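Local structure of beta-N-acetylhexosaminidase (Streptomyces plicatus, 5FCZ) at residues P254-A259 with G318-S323; V364-L369 with A429-G434. The protein probably removes terminal N-acetylhexosamine residues from glycosides as a family 20 glycoside hydrolase, hydrolysing their beta-linkages. All coordinates share one frame; numbering follows the deposited sequence.

Contact 1: residues P254-A259 with G318-S323. With TNX (1,5-anhydro-2-deoxy-2-(ethanethioylamino)-D-arabino-hex-1-enitol), chain B.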
loop_
_atom_site.group_PDB
_atom_site.type_symbol
_atom_site.label_atom_id
_atom_site.label_comp_id
_atom_site.label_asym_id
_atom_site.label_seq_id
_atom_site.Cartn_x
_atom_site.Cartn_y
_atom_site.Cartn_z
ATOM N N PRO A 254 17.619 4.832 13.815
ATOM C CA PRO A 254 17.810 5.816 14.882
ATOM C C PRO A 254 17.746 7.230 14.355
ATOM O O PRO A 254 17.856 8.163 15.144
ATOM C CB PRO A 254 19.197 5.490 15.395
ATOM C CG PRO A 254 19.953 5.119 14.147
ATOM C CD PRO A 254 18.923 4.353 13.304
ATOM N N GLY A 255 17.605 7.393 13.035
ATOM C CA GLY A 255 17.413 8.695 12.434
ATOM C C GLY A 255 15.937 8.991 12.203
ATOM O O GLY A 255 15.066 8.179 12.503
ATOM N N HIS A 256 15.667 10.181 11.658
ATOM C CA HIS A 256 14.295 10.665 11.496
ATOM C C HIS A 256 13.532 10.607 12.834
ATOM O O HIS A 256 12.368 10.206 12.917
ATOM C CB HIS A 256 13.580 9.868 10.380
ATOM C CG HIS A 256 14.023 10.249 9.010
ATOM N ND1 HIS A 256 13.520 11.343 8.343
ATOM C CD2 HIS A 256 14.965 9.711 8.198
ATOM C CE1 HIS A 256 14.122 11.447 7.170
ATOM N NE2 HIS A 256 15.005 10.471 7.061
ATOM N N THR A 257 14.200 11.011 13.907
ATOM C CA THR A 257 13.706 10.797 15.261
ATOM C C THR A 257 13.481 12.100 16.019
ATOM O O THR A 257 13.271 12.053 17.229
ATOM C CB THR A 257 14.683 9.921 16.046
ATOM O OG1 THR A 257 16.023 10.330 15.744
ATOM C CG2 THR A 257 14.495 8.462 15.696
ATOM N N ASN A 258 13.470 13.257 15.347
ATOM C CA ASN A 258 13.383 14.520 16.084
ATOM C C ASN A 258 12.115 14.647 16.925
ATOM O O ASN A 258 12.167 15.205 18.021
ATOM C CB ASN A 258 13.468 15.734 15.164
ATOM C CG ASN A 258 13.655 17.010 15.956
ATOM O OD1 ASN A 258 14.713 17.210 16.528
ATOM N ND2 ASN A 258 12.610 17.843 16.052
ATOM N N ALA A 259 10.957 14.216 16.424
ATOM C CA ALA A 259 9.750 14.419 17.225
ATOM C C ALA A 259 9.886 13.738 18.579
ATOM O O ALA A 259 9.462 14.277 19.612
ATOM C CB ALA A 259 8.512 13.910 16.508
ATOM N N GLY A 318 15.543 3.054 9.608
ATOM C CA GLY A 318 16.983 3.033 9.472
ATOM C C GLY A 318 17.549 3.906 8.363
ATOM O O GLY A 318 18.762 3.887 8.144
ATOM N N ASP A 319 16.713 4.662 7.663
ATOM C CA ASP A 319 17.159 5.502 6.567
ATOM C C ASP A 319 17.749 6.811 7.068
ATOM O O ASP A 319 17.299 7.376 8.070
ATOM C CB ASP A 319 15.989 5.845 5.646
ATOM C CG ASP A 319 14.909 6.605 6.375
ATOM O OD1 ASP A 319 14.445 6.031 7.410
ATOM O OD2 ASP A 319 14.576 7.755 5.942
ATOM N N GLU A 320 18.750 7.295 6.334
ATOM C CA GLU A 320 19.274 8.652 6.456
ATOM C C GLU A 320 19.603 8.999 7.899
ATOM O O GLU A 320 19.333 10.108 8.375
ATOM C CB GLU A 320 18.303 9.663 5.853
ATOM C CG GLU A 320 17.989 9.367 4.413
ATOM C CD GLU A 320 16.987 10.341 3.849
ATOM O OE1 GLU A 320 16.081 10.723 4.627
ATOM O OE2 GLU A 320 17.097 10.709 2.648
ATOM N N ALA A 321 20.232 8.046 8.592
ATOM C CA ALA A 321 20.841 8.328 9.898
ATOM C C ALA A 321 22.222 8.981 9.722
ATOM O O ALA A 321 23.251 8.455 10.139
ATOM C CB ALA A 321 20.938 7.052 10.730
ATOM N N HIS A 322 22.220 10.172 9.112
ATOM C CA HIS A 322 23.439 10.853 8.715
ATOM C C HIS A 322 24.103 11.621 9.861
ATOM O O HIS A 322 25.169 12.217 9.649
ATOM C CB HIS A 322 23.152 11.814 7.556
ATOM C CG HIS A 322 22.630 11.164 6.314
ATOM N ND1 HIS A 322 23.063 9.933 5.870
ATOM C CD2 HIS A 322 21.737 11.604 5.389
ATOM C CE1 HIS A 322 22.444 9.628 4.741
ATOM N NE2 HIS A 322 21.639 10.632 4.419
ATOM N N SER A 323 23.500 11.667 11.049
ATOM C CA SER A 323 24.193 12.112 12.259
ATOM C C SER A 323 24.533 10.946 13.162
ATOM O O SER A 323 24.796 11.155 14.351
ATOM C CB SER A 323 23.374 13.116 13.061
ATOM O OG SER A 323 22.952 14.184 12.226
HETATM C C1 TNX B . 13.884 10.432 1.649
HETATM S S7 TNX B . 12.868 7.892 1.083
HETATM C C2 TNX B . 13.390 9.904 2.748
HETATM C C3 TNX B . 12.100 10.473 3.353
HETATM C C4 TNX B . 11.589 11.542 2.357
HETATM C C5 TNX B . 11.718 11.018 0.909
HETATM C C6 TNX B . 11.341 12.127 -0.062
HETATM C C7 TNX B . 13.525 7.604 2.589
HETATM C C8 TNX B . 13.592 6.204 3.163
HETATM N N2 TNX B . 13.923 8.675 3.265
HETATM O O3 TNX B . 12.342 10.964 4.638
HETATM O O4 TNX B . 10.261 11.820 2.662
HETATM O O5 TNX B . 13.058 10.607 0.578
HETATM O O6 TNX B . 10.957 11.559 -1.285
HETATM O O HOH W 1 16.827 6.155 10.665
HETATM O O HOH W 2 18.341 11.514 10.630
#
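Glu320 OE1 accepts a short hydrogen bond from His256 NE2, 2.7 Å long with an N-H...O angle of 149°. The oxygen lies almost in the plane of the imidazole and offers its anti lone pair, and ring and carboxylate are nearly coplanar. With CG anti to its own carbonyl carbon (chi1 -57°) and the chain extended beyond, Glu320 brings its carboxylate to the ring edge. Asp319 crosses the histidine side chain at about a right angle, its carboxylate nearly parallel to the ring plane. Its OD2 stands 3.0 Å from His256 NE2, at an angle too poor for a bond, and instead accepts the thioamide N-H, 2.9 Å from TNX N2. His256 ND1 is held by Asp197, so both ring nitrogens are engaged and the ring's rotation is fixed. Behind the side chains the two backbones are joined through water: one molecule takes the N-H of Gly255 and donates to Asp319 O, a second links His256 N to Glu320 O. The two backbones run close at Gly255, where a beta carbon would come only 3.0 Å from Ala321 CA; next to it Pro254 CG packs on Ala321 CB at 4.0 Å. Adjacent Asp and Glu after the fourth barrel strand are the signature of family 20. The geometry is consistent with Asp319 orienting the substrate's 2-acetamido group and Glu320 serving as general acid/base, with His256 positioning it.

Contact 2: residues V364-L369 with A429-G434. With TNX (1,5-anhydro-2-deoxy-2-(ethanethioylamino)-D-arabino-hex-1-enitol), chain B.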
loop_
_atom_site.group_PDB
_atom_site.type_symbol
_atom_site.label_atom_id
_atom_site.label_comp_id
_atom_site.label_asym_id
_atom_site.label_seq_id
_atom_site.Cartn_x
_atom_site.Cartn_y
_atom_site.Cartn_z
ATOM N N VAL A 364 14.389 -6.047 3.803
ATOM C CA VAL A 364 14.832 -4.669 3.642
ATOM C C VAL A 364 14.158 -4.083 2.422
ATOM O O VAL A 364 13.895 -4.767 1.427
ATOM C CB VAL A 364 16.367 -4.510 3.527
ATOM C CG1 VAL A 364 17.015 -4.924 4.810
ATOM C CG2 VAL A 364 16.926 -5.295 2.340
ATOM N N GLN A 365 13.914 -2.792 2.503
ATOM C CA GLN A 365 13.182 -2.058 1.497
ATOM C C GLN A 365 14.187 -1.198 0.763
ATOM O O GLN A 365 14.771 -0.285 1.349
ATOM C CB GLN A 365 12.093 -1.223 2.150
ATOM C CG GLN A 365 11.307 -0.504 1.140
ATOM C CD GLN A 365 10.011 0.000 1.685
ATOM O OE1 GLN A 365 9.704 -0.178 2.884
ATOM N NE2 GLN A 365 9.229 0.646 0.813
ATOM N N TYR A 366 14.398 -1.493 -0.510
ATOM C CA TYR A 366 15.382 -0.793 -1.306
ATOM C C TYR A 366 14.751 0.445 -1.921
ATOM O O TYR A 366 13.773 0.335 -2.658
ATOM C CB TYR A 366 15.916 -1.708 -2.392
ATOM C CG TYR A 366 16.860 -1.011 -3.353
ATOM C CD1 TYR A 366 18.206 -0.846 -3.043
ATOM C CD2 TYR A 366 16.396 -0.502 -4.563
ATOM C CE1 TYR A 366 19.065 -0.212 -3.933
ATOM C CE2 TYR A 366 17.237 0.134 -5.446
ATOM C CZ TYR A 366 18.573 0.264 -5.137
ATOM O OH TYR A 366 19.416 0.898 -6.024
ATOM N N TRP A 367 15.327 1.616 -1.636
ATOM C CA TRP A 367 14.801 2.873 -2.146
ATOM C C TRP A 367 15.838 3.627 -2.962
ATOM O O TRP A 367 15.713 4.839 -3.157
ATOM C CB TRP A 367 14.272 3.748 -1.007
ATOM C CG TRP A 367 15.240 4.122 0.061
ATOM C CD1 TRP A 367 15.703 3.324 1.031
ATOM C CD2 TRP A 367 15.839 5.416 0.276
ATOM N NE1 TRP A 367 16.572 4.022 1.850
ATOM C CE2 TRP A 367 16.673 5.308 1.394
ATOM C CE3 TRP A 367 15.761 6.639 -0.385
ATOM C CZ2 TRP A 367 17.415 6.369 1.873
ATOM C CZ3 TRP A 367 16.502 7.692 0.089
ATOM C CH2 TRP A 367 17.315 7.553 1.214
ATOM N N GLY A 368 16.843 2.923 -3.463
ATOM C CA GLY A 368 17.792 3.507 -4.382
ATOM C C GLY A 368 17.171 3.768 -5.743
ATOM O O GLY A 368 15.986 3.543 -5.986
ATOM N N LEU A 369 18.011 4.282 -6.641
ATOM C CA LEU A 369 17.623 4.711 -7.971
ATOM C C LEU A 369 18.693 4.255 -8.954
ATOM O O LEU A 369 19.672 3.600 -8.573
ATOM C CB LEU A 369 17.497 6.225 -8.091
ATOM C CG LEU A 369 17.427 7.245 -6.978
ATOM C CD1 LEU A 369 18.533 7.157 -6.008
ATOM C CD2 LEU A 369 17.486 8.608 -7.675
ATOM N N ALA A 429 12.229 -8.564 -11.075
ATOM C CA ALA A 429 12.982 -9.808 -10.912
ATOM C C ALA A 429 14.449 -9.649 -11.318
ATOM O O ALA A 429 15.343 -10.208 -10.674
ATOM C CB ALA A 429 12.326 -10.912 -11.712
ATOM N N GLY A 430 14.725 -8.895 -12.356
ATOM C CA GLY A 430 16.120 -8.544 -12.579
ATOM C C GLY A 430 16.511 -7.092 -12.325
ATOM O O GLY A 430 17.485 -6.608 -12.894
ATOM N N TYR A 431 15.803 -6.375 -11.461
ATOM C CA TYR A 431 16.066 -4.945 -11.391
ATOM C C TYR A 431 17.367 -4.661 -10.647
ATOM O O TYR A 431 18.054 -3.688 -10.954
ATOM C CB TYR A 431 14.878 -4.212 -10.760
ATOM C CG TYR A 431 15.123 -2.751 -10.507
ATOM C CD1 TYR A 431 14.832 -1.784 -11.460
ATOM C CD2 TYR A 431 15.656 -2.343 -9.299
ATOM C CE1 TYR A 431 15.087 -0.427 -11.202
ATOM C CE2 TYR A 431 15.916 -1.037 -9.036
ATOM C CZ TYR A 431 15.633 -0.074 -9.965
ATOM O OH TYR A 431 15.953 1.235 -9.602
ATOM N N LEU A 432 17.734 -5.483 -9.688
ATOM C CA LEU A 432 18.898 -5.176 -8.895
ATOM C C LEU A 432 20.055 -6.040 -9.349
ATOM O O LEU A 432 19.930 -7.273 -9.344
ATOM C CB LEU A 432 18.614 -5.410 -7.431
ATOM C CG LEU A 432 19.487 -4.640 -6.481
ATOM C CD1 LEU A 432 19.175 -3.174 -6.617
ATOM C CD2 LEU A 432 19.202 -5.106 -5.082
ATOM N N PRO A 433 21.175 -5.460 -9.755
ATOM C CA PRO A 433 22.279 -6.279 -10.260
ATOM C C PRO A 433 22.760 -7.258 -9.210
ATOM O O PRO A 433 23.119 -6.870 -8.092
ATOM C CB PRO A 433 23.359 -5.252 -10.594
ATOM C CG PRO A 433 22.626 -3.998 -10.824
ATOM C CD PRO A 433 21.462 -4.025 -9.877
ATOM N N GLY A 434 22.777 -8.536 -9.590
ATOM C CA GLY A 434 23.356 -9.563 -8.763
ATOM C C GLY A 434 22.425 -10.142 -7.736
ATOM O O GLY A 434 22.797 -11.126 -7.076
HETATM C C1 TNX B . 13.884 10.432 1.649
HETATM S S7 TNX B . 12.868 7.892 1.083
HETATM C C2 TNX B . 13.390 9.904 2.748
HETATM C C3 TNX B . 12.100 10.473 3.353
HETATM C C4 TNX B . 11.589 11.542 2.357
HETATM C C5 TNX B . 11.718 11.018 0.909
HETATM C C6 TNX B . 11.341 12.127 -0.062
HETATM C C7 TNX B . 13.525 7.604 2.589
HETATM C C8 TNX B . 13.592 6.204 3.163
HETATM N N2 TNX B . 13.923 8.675 3.265
HETATM O O3 TNX B . 12.342 10.964 4.638
HETATM O O4 TNX B . 10.261 11.820 2.662
HETATM O O5 TNX B . 13.058 10.607 0.578
HETATM O O6 TNX B . 10.957 11.559 -1.285
HETATM O O HOH W 3 18.213 0.966 -8.424
#
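On the outer side of a TIM barrel, the Tyr366 ring is covered on both faces: Leu432 CD1 lies over one, and the backbone N of Gly368 sits 3.4 Å above the centre of the other. The leucine methyl makes a CH-pi contact, 4.0 Å from CD1 to the Tyr366 ring centroid and 17° off the ring normal. Tyr431 presents its edge, its CE2 meeting Tyr366 CE2 at 4.0 Å, and the two tyrosine side chains cross at about a right angle. Here strand 363-366, the sixth of the barrel, meets the loop leading from helix 420-424 to the eighth strand. Tyr366 CG is anti to the backbone N (chi1 175°), which carries the ring outward against Leu432 and helix 374-385, whereas Gln365 turns inward to Glu444. Just past the strand, Trp367 lines the active site. TNX C8, the thioacetyl methyl, lies over the middle of the indole face, 3.6 Å above its plane, and TNX S7 is 3.5 Å from Trp367 CE3. Trp367 NE1 is hydrogen-bonded to Gln352 OE1. With an alanine in place of Trp367, the thioacetyl methyl and sulfur would probably lose the flat wall they rest on and turn more freely, and Gln352 OE1 would be left without this donor. On the outer side, one water joins the segments, 2.7 Å from Tyr366 OH and 2.6 Å from Tyr431 OH, and it donates a weak bond to Leu369 O.

How the contacts relate
From the N terminus, the chain passes a mixed sheet and the first two barrel strands, 159-165 and 190-194, then the third, 246-250, before entering 254-259. Contact 1 closes after 58 intervening residues, among them helix 292-308 and the fourth strand, 313-315, so it ties together the loops that follow two successive strands. Only then does contact 2 open, at the end of the sixth strand, closing across helix 374-385 and the seventh strand, 389-392. The two loops therefore follow in series, neither nested nor crossed. Their centres lie about 22 Å apart, yet they meet at the ligand: Trp367 CH2 packs 3.5 Å from Glu320 OE2. Contact 1 itself forms part of the pocket, while contact 2 reaches from its wall to the barrel's exterior.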